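Local coordinates for hypothetical protein XAC2396 (Xanthomonas axonopodis pv. citri, PDB 2G3W) that is of unknown function but has a compact fold built around a variation of the PD-(D/E)XK nuclease motif, at residues R39-L44 and V161-D166; F47-D52 and V154-G159; T139-A144 and G168-T173. All coordinates share one frame; numbering follows the deposited sequence. Where two conformers were deposited one is given.

Contact 1: residues R39-L44 and V161-D166; sequences RLMVRL and VQMLAD
L44, which packs against M163, is fixed on its helix by the bond from its backbone N to O of L40, at 2.9 Å. The contact itself is apolar and is carried by three methyl groups. Residues 41 and 163 are both selenomethionine, and CE of M163 is the atom that reaches the helix. It lies 4.3 Å from CE of M41 and 4.3 Å from CD2 of L44. Those two helix methyls, M41 CE and L44 CD2, are themselves 4.1 Å apart, which makes the meeting a nearly equilateral triangle of carbon ends, touching tip to tip. M163 points from the strand toward the helix with CG anti to the carbonyl carbon (chi1 -70°). In L44, CG is instead anti to the backbone N (chi1 -176°), and this together with chi2 of 63° brings CD2 to M163. The long side chains of L44 and M163 span the 10.1 Å between their CA atoms. Around this buried triangle, L44 also leans on L27 and L29 of strand 21-31, M41 on M150 and F152 of strand 149-157, and M163 on V154 of that same strand, placing helix 37-49 over the sheet.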
ATOM      1  N   ARG A  39       2.214  14.806 -18.710  1.00 31.07           N
ATOM      2  CA  ARG A  39       0.826  14.542 -18.238  1.00 30.52           C
ATOM      3  C   ARG A  39       0.128  13.586 -19.176  1.00 30.18           C
ATOM      4  O   ARG A  39      -0.565  12.664 -18.717  1.00 30.90           O
ATOM      5  CB  ARG A  39      -0.003  15.827 -18.183  1.00 30.78           C
ATOM      6  CG  ARG A  39      -1.302  15.660 -17.374  1.00 30.41           C
ATOM      7  CD  ARG A  39      -2.072  16.975 -17.376  1.00 36.08           C
ATOM      8  NE  ARG A  39      -3.269  16.903 -16.539  1.00 39.30           N
ATOM      9  CZ  ARG A  39      -4.375  16.231 -16.844  1.00 43.32           C
ATOM     10  NH1 ARG A  39      -4.475  15.569 -18.014  1.00 42.07           N
ATOM     11  NH2 ARG A  39      -5.402  16.245 -15.984  1.00 42.57           N
ATOM     12  N   LEU A  40       0.320  13.762 -20.491  1.00 30.24           N
ATOM     13  CA  LEU A  40      -0.301  12.812 -21.444  1.00 30.23           C
ATOM     14  C   LEU A  40       0.153  11.369 -21.178  1.00 29.69           C
ATOM     15  O   LEU A  40      -0.648  10.414 -21.191  1.00 30.51           O
ATOM     16  CB  LEU A  40      -0.029  13.228 -22.902  1.00 30.75           C
ATOM     17  CG  LEU A  40      -0.927  12.346 -23.770  1.00 32.49           C
ATOM     18  CD1 LEU A  40      -1.958  13.134 -24.479  1.00 32.98           C
ATOM     19  CD2 LEU A  40      -0.149  11.401 -24.672  1.00 33.59           C
HETATM   20  N   MSE A  41       1.440  11.185 -20.941  1.00 29.33           N
HETATM   21  CA  MSE A  41       1.964   9.843 -20.719  1.00 30.59           C
HETATM   22  C   MSE A  41       1.506   9.279 -19.353  1.00 29.74           C
HETATM   23  O   MSE A  41       1.312   8.072 -19.199  1.00 31.04           O
HETATM   24  CB  MSE A  41       3.516   9.783 -20.899  1.00 31.01           C
HETATM   25  CG  MSE A  41       3.999  10.138 -22.330  1.00 32.88           C
HETATM   26 SE   MSE A  41       3.328   8.851 -23.600  0.80 35.58          SE
HETATM   27  CE  MSE A  41       4.344   7.330 -22.979  1.00 35.29           C
ATOM     28  N   VAL A  42       1.315  10.146 -18.379  1.00 31.11           N
ATOM     29  CA  VAL A  42       0.737   9.727 -17.081  1.00 30.63           C
ATOM     30  C   VAL A  42      -0.705   9.257 -17.325  1.00 31.65           C
ATOM     31  O   VAL A  42      -1.129   8.238 -16.736  1.00 31.50           O
ATOM     32  CB  VAL A  42       0.764  10.833 -16.008  1.00 31.96           C
ATOM     33  CG1 VAL A  42      -0.005  10.407 -14.727  1.00 31.19           C
ATOM     34  CG2 VAL A  42       2.212  11.153 -15.590  1.00 30.05           C
ATOM     35  N   ARG A  43      -1.453   9.948 -18.211  1.00 31.71           N
ATOM     36  CA  ARG A  43      -2.805   9.477 -18.529  1.00 32.51           C
ATOM     37  C   ARG A  43      -2.776   8.119 -19.226  1.00 32.29           C
ATOM     38  O   ARG A  43      -3.602   7.244 -18.966  1.00 32.42           O
ATOM     39  CB  ARG A  43      -3.543  10.423 -19.464  1.00 34.19           C
ATOM     40  CG  ARG A  43      -3.981  11.770 -18.935  1.00 39.73           C
ATOM     41  CD  ARG A  43      -5.279  12.105 -19.751  1.00 42.46           C
ATOM     42  NE  ARG A  43      -4.920  12.716 -21.043  1.00 39.80           N
ATOM     43  CZ  ARG A  43      -5.523  12.526 -22.203  1.00 42.35           C
ATOM     44  NH1 ARG A  43      -6.515  11.643 -22.344  1.00 43.19           N
ATOM     45  NH2 ARG A  43      -5.067  13.186 -23.265  1.00 41.56           N
ATOM     46  N   LEU A  44      -1.853   7.958 -20.169  1.00 32.71           N
ATOM     47  CA  LEU A  44      -1.681   6.669 -20.830  1.00 32.27           C
ATOM     48  C   LEU A  44      -1.305   5.593 -19.804  1.00 32.32           C
ATOM     49  O   LEU A  44      -1.888   4.513 -19.785  1.00 32.28           O
ATOM     50  CB  LEU A  44      -0.630   6.761 -21.937  1.00 32.66           C
ATOM     51  CG  LEU A  44      -0.464   5.488 -22.745  1.00 32.85           C
ATOM     52  CD1 LEU A  44      -1.787   5.175 -23.497  1.00 33.17           C
ATOM     53  CD2 LEU A  44       0.715   5.625 -23.676  1.00 32.75           C
ATOM     54  N   VAL A 161       5.571  -1.472 -12.291  1.00 40.88           N
ATOM     55  CA  VAL A 161       5.096  -1.322 -13.662  1.00 40.60           C
ATOM     56  C   VAL A 161       6.254  -0.955 -14.576  1.00 40.17           C
ATOM     57  O   VAL A 161       7.047  -0.071 -14.256  1.00 39.98           O
ATOM     58  CB  VAL A 161       3.887  -0.309 -13.771  1.00 40.31           C
ATOM     59  CG1 VAL A 161       4.241   1.026 -13.196  1.00 42.04           C
ATOM     60  CG2 VAL A 161       3.369  -0.182 -15.236  1.00 39.19           C
ATOM     61  N   GLN A 162       6.352  -1.675 -15.690  1.00 39.45           N
ATOM     62  CA  GLN A 162       7.272  -1.364 -16.785  1.00 38.93           C
ATOM     63  C   GLN A 162       6.498  -0.990 -18.041  1.00 38.83           C
ATOM     64  O   GLN A 162       5.574  -1.694 -18.452  1.00 38.56           O
ATOM     65  CB  GLN A 162       8.231  -2.539 -17.099  1.00 38.96           C
ATOM     66  CG  GLN A 162       9.221  -2.198 -18.229  1.00 38.83           C
ATOM     67  CD  GLN A 162      10.195  -3.313 -18.616  1.00 40.03           C
ATOM     68  OE1 GLN A 162      10.064  -4.470 -18.199  1.00 41.19           O
ATOM     69  NE2 GLN A 162      11.182  -2.957 -19.434  1.00 39.03           N
HETATM   70  N   MSE A 163       6.898   0.127 -18.649  1.00 37.93           N
HETATM   71  CA  MSE A 163       6.347   0.583 -19.900  1.00 37.35           C
HETATM   72  C   MSE A 163       7.450   0.446 -20.928  1.00 36.65           C
HETATM   73  O   MSE A 163       8.417   1.231 -20.937  1.00 36.39           O
HETATM   74  CB  MSE A 163       5.919   2.033 -19.771  1.00 37.38           C
HETATM   75  CG  MSE A 163       4.695   2.212 -18.875  1.00 38.91           C
HETATM   76 SE   MSE A 163       3.072   2.144 -19.924  0.80 45.73          SE
HETATM   77  CE  MSE A 163       3.248   3.901 -20.628  1.00 40.80           C
ATOM     78  N   LEU A 164       7.320  -0.570 -21.772  1.00 36.08           N
ATOM     79  CA  LEU A 164       8.381  -0.915 -22.703  1.00 36.33           C
ATOM     80  C   LEU A 164       8.010  -0.708 -24.185  1.00 35.73           C
ATOM     81  O   LEU A 164       7.049  -1.283 -24.690  1.00 35.71           O
ATOM     82  CB  LEU A 164       8.849  -2.358 -22.458  1.00 36.08           C
ATOM     83  CG  LEU A 164       9.856  -2.906 -23.473  1.00 38.29           C
ATOM     84  CD1 LEU A 164      11.231  -2.291 -23.260  1.00 40.02           C
ATOM     85  CD2 LEU A 164       9.911  -4.420 -23.384  1.00 40.99           C
ATOM     86  N   ALA A 165       8.797   0.115 -24.864  1.00 35.43           N
ATOM     87  CA  ALA A 165       8.628   0.366 -26.283  1.00 35.12           C
ATOM     88  C   ALA A 165       9.965   0.081 -26.976  1.00 35.38           C
ATOM     89  O   ALA A 165      10.993  -0.029 -26.307  1.00 34.96           O
ATOM     90  CB  ALA A 165       8.205   1.788 -26.505  1.00 35.20           C
ATOM     91  N   ASP A 166       9.958  -0.034 -28.313  1.00 36.22           N
ATOM     92  CA  ASP A 166      11.196  -0.263 -29.059  1.00 36.74           C
ATOM     93  C   ASP A 166      12.224   0.854 -28.836  1.00 37.02           C
ATOM     94  O   ASP A 166      13.430   0.630 -28.983  1.00 37.15           O
ATOM     95  CB  ASP A 166      10.924  -0.414 -30.570  1.00 37.40           C
ATOM     96  CG  ASP A 166      10.001  -1.599 -30.909  1.00 38.47           C
ATOM     97  OD1 ASP A 166      10.065  -2.696 -30.196  1.00 40.46           O
ATOM     98  OD2 ASP A 166       9.202  -1.433 -31.929  1.00 42.37           O
TER

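Contact 2: residues F47-D52 and V154-G159; sequences FALFAD and VIIQDG
Apolar packing does most of the work between A48 and V154 and between L49 and I156, where the last turn of helix 37-49 settles on strand 149-157. The CB methyl of A48 sits over the fork of V154, 3.8 Å from CG1 and 4.0 Å from CG2, so both branches of the valine share one small partner. This lets the backbones come close: the CA atoms of A48 and V154 are 7.1 Å apart. One residue on in the helix and two on in the strand, L49 and I156 cross at about a right angle, and CD2 of L49 meets CD1 of I156 at 4.0 Å. I156 reaches that far because its CG1 arm is extended, with CD1 anti to CA (chi2 174°).

A second kind of contact is methyl against carbonyl: the same CD1 of I156 lies 3.8 Å from O of A48, a van der Waals approach to the helix backbone. Polar bonds lie away from the packing surface. The backbone bonds of V154 and I156 run to Q13, S15 and M17, and that of I155 to Q162. At the turn, D158 and G159 have the positive phi angles of a type I' hairpin; their backbone N atoms bond to the carboxylate of D18, and D158 OD1 accepts from Y74 N of the second subunit.

With V161 also packed on L49, V154 and I156, the meeting of helix and strand is hydrophobic, and the helix is probably positioned there by the fit of methyl groups rather than by directional bonds.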
ATOM      1  N   PHE A  47      -4.397   4.669 -17.743  1.00 32.06           N
ATOM      2  CA  PHE A  47      -5.223   3.730 -18.445  1.00 32.62           C
ATOM      3  C   PHE A  47      -4.677   2.298 -18.245  1.00 32.88           C
ATOM      4  O   PHE A  47      -5.426   1.381 -17.895  1.00 33.76           O
ATOM      5  CB  PHE A  47      -5.366   4.128 -19.934  1.00 32.21           C
ATOM      6  CG  PHE A  47      -6.433   3.335 -20.650  1.00 31.47           C
ATOM      7  CD1 PHE A  47      -6.213   2.018 -20.970  1.00 32.62           C
ATOM      8  CD2 PHE A  47      -7.672   3.905 -20.958  1.00 31.70           C
ATOM      9  CE1 PHE A  47      -7.200   1.243 -21.606  1.00 31.46           C
ATOM     10  CE2 PHE A  47      -8.668   3.140 -21.626  1.00 34.29           C
ATOM     11  CZ  PHE A  47      -8.425   1.816 -21.927  1.00 32.83           C
ATOM     12  N   ALA A  48      -3.369   2.116 -18.414  1.00 34.04           N
ATOM     13  CA  ALA A  48      -2.764   0.798 -18.269  1.00 34.41           C
ATOM     14  C   ALA A  48      -2.874   0.240 -16.858  1.00 34.38           C
ATOM     15  O   ALA A  48      -3.037  -0.988 -16.689  1.00 34.84           O
ATOM     16  CB  ALA A  48      -1.311   0.820 -18.731  1.00 34.64           C
ATOM     17  N   LEU A  49      -2.777   1.102 -15.846  1.00 34.65           N
ATOM     18  CA  LEU A  49      -2.921   0.648 -14.452  1.00 35.22           C
ATOM     19  C   LEU A  49      -4.346   0.156 -14.126  1.00 35.17           C
ATOM     20  O   LEU A  49      -4.528  -0.710 -13.280  1.00 35.37           O
ATOM     21  CB  LEU A  49      -2.466   1.721 -13.451  1.00 34.46           C
ATOM     22  CG  LEU A  49      -0.984   2.151 -13.531  1.00 35.78           C
ATOM     23  CD1 LEU A  49      -0.653   3.217 -12.468  1.00 37.96           C
ATOM     24  CD2 LEU A  49      -0.082   0.925 -13.401  1.00 35.77           C
ATOM     25  N   PHE A  50      -5.334   0.696 -14.827  1.00 34.70           N
ATOM     26  CA  PHE A  50      -6.737   0.458 -14.513  1.00 34.82           C
ATOM     27  C   PHE A  50      -7.537  -0.135 -15.674  1.00 36.16           C
ATOM     28  O   PHE A  50      -8.762  -0.081 -15.664  1.00 36.80           O
ATOM     29  CB  PHE A  50      -7.374   1.774 -14.032  1.00 35.33           C
ATOM     30  CG  PHE A  50      -6.859   2.204 -12.701  1.00 36.11           C
ATOM     31  CD1 PHE A  50      -7.328   1.594 -11.541  1.00 36.67           C
ATOM     32  CD2 PHE A  50      -5.826   3.130 -12.608  1.00 35.50           C
ATOM     33  CE1 PHE A  50      -6.816   1.917 -10.338  1.00 35.19           C
ATOM     34  CE2 PHE A  50      -5.309   3.465 -11.398  1.00 36.26           C
ATOM     35  CZ  PHE A  50      -5.811   2.867 -10.250  1.00 36.94           C
ATOM     36  N   ALA A  51      -6.836  -0.709 -16.657  1.00 36.46           N
ATOM     37  CA  ALA A  51      -7.380  -0.954 -17.978  1.00 37.43           C
ATOM     38  C   ALA A  51      -8.540  -1.926 -17.961  1.00 38.83           C
ATOM     39  O   ALA A  51      -8.495  -2.978 -17.300  1.00 38.50           O
ATOM     40  CB  ALA A  51      -6.290  -1.439 -18.935  1.00 37.32           C
ATOM     41  N   ASP A  52      -9.552  -1.567 -18.742  1.00 40.04           N
ATOM     42  CA  ASP A  52     -10.822  -2.244 -18.770  1.00 41.30           C
ATOM     43  C   ASP A  52     -11.353  -2.081 -20.175  1.00 41.55           C
ATOM     44  O   ASP A  52     -11.001  -1.117 -20.853  1.00 42.40           O
ATOM     45  CB  ASP A  52     -11.757  -1.503 -17.829  1.00 42.07           C
ATOM     46  CG  ASP A  52     -12.929  -2.323 -17.420  1.00 44.02           C
ATOM     47  OD1 ASP A  52     -14.013  -2.115 -17.993  1.00 47.74           O
ATOM     48  OD2 ASP A  52     -12.768  -3.170 -16.520  1.00 46.28           O
ATOM     49  N   VAL A 154       3.208  -3.175 -21.420  1.00 34.55           N
ATOM     50  CA  VAL A 154       3.079  -2.763 -20.040  1.00 35.51           C
ATOM     51  C   VAL A 154       3.086  -4.036 -19.218  1.00 36.05           C
ATOM     52  O   VAL A 154       2.151  -4.856 -19.298  1.00 36.25           O
ATOM     53  CB  VAL A 154       1.777  -1.974 -19.787  1.00 34.99           C
ATOM     54  CG1 VAL A 154       1.854  -1.248 -18.431  1.00 35.92           C
ATOM     55  CG2 VAL A 154       1.515  -0.975 -20.919  1.00 34.02           C
ATOM     56  N   ILE A 155       4.168  -4.220 -18.474  1.00 36.01           N
ATOM     57  CA  ILE A 155       4.349  -5.411 -17.673  1.00 36.77           C
ATOM     58  C   ILE A 155       4.130  -4.993 -16.198  1.00 36.92           C
ATOM     59  O   ILE A 155       4.875  -4.151 -15.672  1.00 37.01           O
ATOM     60  CB  ILE A 155       5.747  -6.021 -17.897  1.00 36.77           C
ATOM     61  CG1 ILE A 155       5.797  -6.769 -19.236  1.00 37.61           C
ATOM     62  CG2 ILE A 155       6.097  -7.010 -16.794  1.00 38.35           C
ATOM     63  CD1 ILE A 155       7.146  -6.773 -19.872  1.00 40.60           C
ATOM     64  N   ILE A 156       3.100  -5.553 -15.565  1.00 37.05           N
ATOM     65  CA  ILE A 156       2.802  -5.258 -14.149  1.00 37.87           C
ATOM     66  C   ILE A 156       2.951  -6.527 -13.317  1.00 39.32           C
ATOM     67  O   ILE A 156       2.401  -7.577 -13.673  1.00 39.75           O
ATOM     68  CB  ILE A 156       1.413  -4.612 -13.976  1.00 37.95           C
ATOM     69  CG1 ILE A 156       1.273  -3.414 -14.936  1.00 36.86           C
ATOM     70  CG2 ILE A 156       1.194  -4.192 -12.515  1.00 36.61           C
ATOM     71  CD1 ILE A 156      -0.129  -2.764 -14.962  1.00 38.52           C
ATOM     72  N   GLN A 157       3.750  -6.427 -12.254  1.00 39.74           N
ATOM     73  CA  GLN A 157       4.123  -7.569 -11.416  0.50 40.37           C
ATOM     74  C   GLN A 157       4.603  -7.095 -10.034  1.00 40.74           C
ATOM     75  O   GLN A 157       5.508  -6.267  -9.948  1.00 41.31           O
ATOM     76  CB  GLN A 157       5.214  -8.402 -12.120  0.50 40.33           C
ATOM     77  CG  GLN A 157       6.654  -7.815 -12.123  0.25 40.61           C
ATOM     78  CD  GLN A 157       6.844  -6.541 -12.960  0.25 40.21           C
ATOM     79  OE1 GLN A 157       5.985  -6.150 -13.750  0.25 40.24           O
ATOM     80  NE2 GLN A 157       7.994  -5.903 -12.791  0.25 39.65           N
ATOM     81  N   ASP A 158       4.013  -7.619  -8.966  1.00 41.01           N
ATOM     82  CA  ASP A 158       4.392  -7.241  -7.596  1.00 41.59           C
ATOM     83  C   ASP A 158       4.354  -5.720  -7.319  1.00 41.72           C
ATOM     84  O   ASP A 158       5.201  -5.190  -6.601  1.00 41.83           O
ATOM     85  CB  ASP A 158       5.765  -7.824  -7.240  1.00 40.86           C
ATOM     86  CG  ASP A 158       5.768  -9.338  -7.244  1.00 41.08           C
ATOM     87  OD1 ASP A 158       4.690  -9.924  -7.001  1.00 40.06           O
ATOM     88  OD2 ASP A 158       6.844  -9.932  -7.489  1.00 39.15           O
ATOM     89  N   GLY A 159       3.367  -5.039  -7.895  1.00 42.39           N
ATOM     90  CA  GLY A 159       3.181  -3.594  -7.721  1.00 42.01           C
ATOM     91  C   GLY A 159       4.118  -2.714  -8.533  1.00 42.47           C
ATOM     92  O   GLY A 159       4.075  -1.483  -8.437  1.00 42.61           O
TER

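Contact 3: residues T139-A144 and G168-T173; sequences TEALGA and GSVTLT
The helix segment 139-144 and the strand segment 168-173 come close at L142 and V170, whose CA atoms are 6.1 Å apart. On the strand side V170 makes the direct contacts. Its CB faces the helix, and with CG1 anti to the backbone N (chi1 177°) the other branch, CG2, is the one brought against the helix surface. CG2 is laid on the peptide link joining A141 and L142: it is 3.8 Å from L142 N and 3.9 Å from A141 C. Side-chain carbons also border the same methyl. A141 CB approaches V170 CG2 to 4.0 Å from the exposed side, while CB and CD1 of L142 each stand 4.2 Å from it, the leucine and valine crossing obliquely. The valine methyl thus touches helix backbone as well as side chains.

The helix turn beneath is tied by G143 N to T139 O at 2.8 Å. L142 continues inward onto M163 of the neighbouring strand 160-165 and onto M41 and L45 of helix 37-49, and T139 OG1 bonds to E38 of that helix and to the carbonyl of S136. A138, one turn back from L142, rests on both V170 and L172. A helix laid on a mixed sheet through alternate inward residues of a strand is ordinary alpha/beta layer packing, here within the compact YaeQ fold and its variation of the PD-(D/E)XK motif.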
ATOM      1  N   THR A 139       8.073   9.730 -14.351  1.00 33.12           N
ATOM      2  CA  THR A 139       7.039  10.287 -15.217  1.00 33.12           C
ATOM      3  C   THR A 139       7.666  11.230 -16.250  1.00 34.05           C
ATOM      4  O   THR A 139       7.279  11.232 -17.427  1.00 33.69           O
ATOM      5  CB  THR A 139       5.883  10.965 -14.403  1.00 33.87           C
ATOM      6  OG1 THR A 139       6.416  11.978 -13.539  1.00 31.99           O
ATOM      7  CG2 THR A 139       5.182   9.923 -13.522  1.00 33.36           C
ATOM      8  N   GLU A 140       8.671  11.995 -15.826  1.00 34.94           N
ATOM      9  CA  GLU A 140       9.327  12.917 -16.749  1.00 35.77           C
ATOM     10  C   GLU A 140      10.116  12.175 -17.839  1.00 34.98           C
ATOM     11  O   GLU A 140      10.117  12.583 -19.010  1.00 34.45           O
ATOM     12  CB  GLU A 140      10.200  13.890 -15.976  1.00 35.49           C
ATOM     13  CG  GLU A 140      10.759  15.011 -16.831  1.00 41.41           C
ATOM     14  CD  GLU A 140      11.493  16.021 -15.989  1.00 43.27           C
ATOM     15  OE1 GLU A 140      11.411  15.906 -14.743  1.00 44.82           O
ATOM     16  OE2 GLU A 140      12.147  16.913 -16.565  1.00 48.93           O
ATOM     17  N   ALA A 141      10.752  11.068 -17.451  1.00 34.27           N
ATOM     18  CA  ALA A 141      11.377  10.136 -18.409  1.00 33.86           C
ATOM     19  C   ALA A 141      10.322   9.505 -19.316  1.00 33.32           C
ATOM     20  O   ALA A 141      10.568   9.274 -20.503  1.00 32.51           O
ATOM     21  CB  ALA A 141      12.145   9.045 -17.655  1.00 33.25           C
ATOM     22  N   LEU A 142       9.140   9.219 -18.767  1.00 33.26           N
ATOM     23  CA  LEU A 142       8.074   8.605 -19.580  1.00 33.79           C
ATOM     24  C   LEU A 142       7.534   9.569 -20.611  1.00 32.88           C
ATOM     25  O   LEU A 142       7.258   9.181 -21.733  1.00 32.95           O
ATOM     26  CB  LEU A 142       6.959   8.027 -18.720  1.00 33.15           C
ATOM     27  CG  LEU A 142       5.865   7.164 -19.343  1.00 34.80           C
ATOM     28  CD1 LEU A 142       6.381   5.889 -20.091  1.00 36.77           C
ATOM     29  CD2 LEU A 142       4.892   6.791 -18.219  1.00 35.12           C
ATOM     30  N   GLY A 143       7.404  10.835 -20.227  1.00 33.03           N
ATOM     31  CA  GLY A 143       6.998  11.873 -21.156  1.00 32.22           C
ATOM     32  C   GLY A 143       7.940  12.000 -22.332  1.00 32.57           C
ATOM     33  O   GLY A 143       7.537  12.413 -23.404  1.00 34.05           O
ATOM     34  N   ALA A 144       9.204  11.645 -22.149  1.00 32.59           N
ATOM     35  CA  ALA A 144      10.173  11.762 -23.244  1.00 32.10           C
ATOM     36  C   ALA A 144      10.003  10.654 -24.280  1.00 32.26           C
ATOM     37  O   ALA A 144      10.563  10.737 -25.378  1.00 31.63           O
ATOM     38  CB  ALA A 144      11.621  11.783 -22.696  1.00 31.73           C
ATOM     39  N   GLY A 168      12.718   2.884 -25.991  1.00 37.15           N
ATOM     40  CA  GLY A 168      13.009   3.266 -24.603  1.00 36.93           C
ATOM     41  C   GLY A 168      12.130   2.538 -23.604  1.00 37.03           C
ATOM     42  O   GLY A 168      11.140   1.900 -23.977  1.00 37.35           O
ATOM     43  N   SER A 169      12.503   2.620 -22.328  1.00 36.73           N
ATOM     44  CA  SER A 169      11.741   1.987 -21.265  1.00 36.34           C
ATOM     45  C   SER A 169      11.785   2.842 -20.007  1.00 35.61           C
ATOM     46  O   SER A 169      12.727   3.615 -19.794  1.00 35.46           O
ATOM     47  CB  SER A 169      12.279   0.580 -20.983  1.00 36.75           C
ATOM     48  OG  SER A 169      11.466  -0.073 -20.024  1.00 38.48           O
ATOM     49  N   VAL A 170      10.731   2.727 -19.208  1.00 35.17           N
ATOM     50  CA  VAL A 170      10.645   3.321 -17.870  1.00 35.03           C
ATOM     51  C   VAL A 170       9.970   2.300 -16.973  1.00 35.59           C
ATOM     52  O   VAL A 170       8.933   1.738 -17.350  1.00 35.13           O
ATOM     53  CB  VAL A 170       9.794   4.618 -17.866  1.00 35.05           C
ATOM     54  CG1 VAL A 170       9.644   5.197 -16.418  1.00 35.29           C
ATOM     55  CG2 VAL A 170      10.371   5.659 -18.824  1.00 34.01           C
ATOM     56  N   THR A 171      10.570   2.062 -15.802  1.00 35.25           N
ATOM     57  CA  THR A 171      10.015   1.200 -14.759  1.00 35.10           C
ATOM     58  C   THR A 171       9.854   2.009 -13.485  1.00 35.32           C
ATOM     59  O   THR A 171      10.749   2.764 -13.078  1.00 36.15           O
ATOM     60  CB  THR A 171      10.912  -0.056 -14.464  1.00 35.01           C
ATOM     61  OG1 THR A 171      11.223  -0.725 -15.677  1.00 32.29           O
ATOM     62  CG2 THR A 171      10.214  -1.052 -13.547  1.00 34.89           C
ATOM     63  N   LEU A 172       8.693   1.870 -12.882  1.00 35.56           N
ATOM     64  CA  LEU A 172       8.381   2.541 -11.618  1.00 36.03           C
ATOM     65  C   LEU A 172       7.442   1.712 -10.743  1.00 35.79           C
ATOM     66  O   LEU A 172       6.734   0.842 -11.234  1.00 35.30           O
ATOM     67  CB  LEU A 172       7.781   3.910 -11.887  1.00 35.27           C
ATOM     68  CG  LEU A 172       6.417   4.022 -12.564  1.00 36.22           C
ATOM     69  CD1 LEU A 172       5.797   5.348 -12.203  1.00 38.27           C
ATOM     70  CD2 LEU A 172       6.533   3.920 -14.066  1.00 36.76           C
ATOM     71  N   THR A 173       7.451   2.000  -9.446  1.00 36.00           N
ATOM     72  CA  THR A 173       6.611   1.331  -8.472  1.00 36.48           C
ATOM     73  C   THR A 173       5.692   2.381  -7.869  1.00 35.87           C
ATOM     74  O   THR A 173       6.149   3.216  -7.071  1.00 34.58           O
ATOM     75  CB  THR A 173       7.443   0.774  -7.361  1.00 36.73           C
ATOM     76  OG1 THR A 173       8.418  -0.096  -7.929  1.00 40.09           O
ATOM     77  CG2 THR A 173       6.581   0.004  -6.332  1.00 40.04           C
TER

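In each contact the helix segment precedes the strand segment; contacts 1 and 2 share helix 37-49, and contact 3 uses helix 136-143. Contact 2 takes strand 149-157, contact 1 strand 160-165 and contact 3 strand 168-176, an antiparallel run of neighbours in one mixed sheet. Contact 2 is nested inside the loop closed by contact 1, whereas contact 3 crosses both. The centres of contact 1 and contact 3 lie about 6 Å apart, those of contact 1 and contact 2 about 10 Å, and those of contact 2 and contact 3 about 14 Å. Helix 37-49 thus brings the early part of the chain onto the C-terminal strands, while helix 136-143 packs on a strand that follows it.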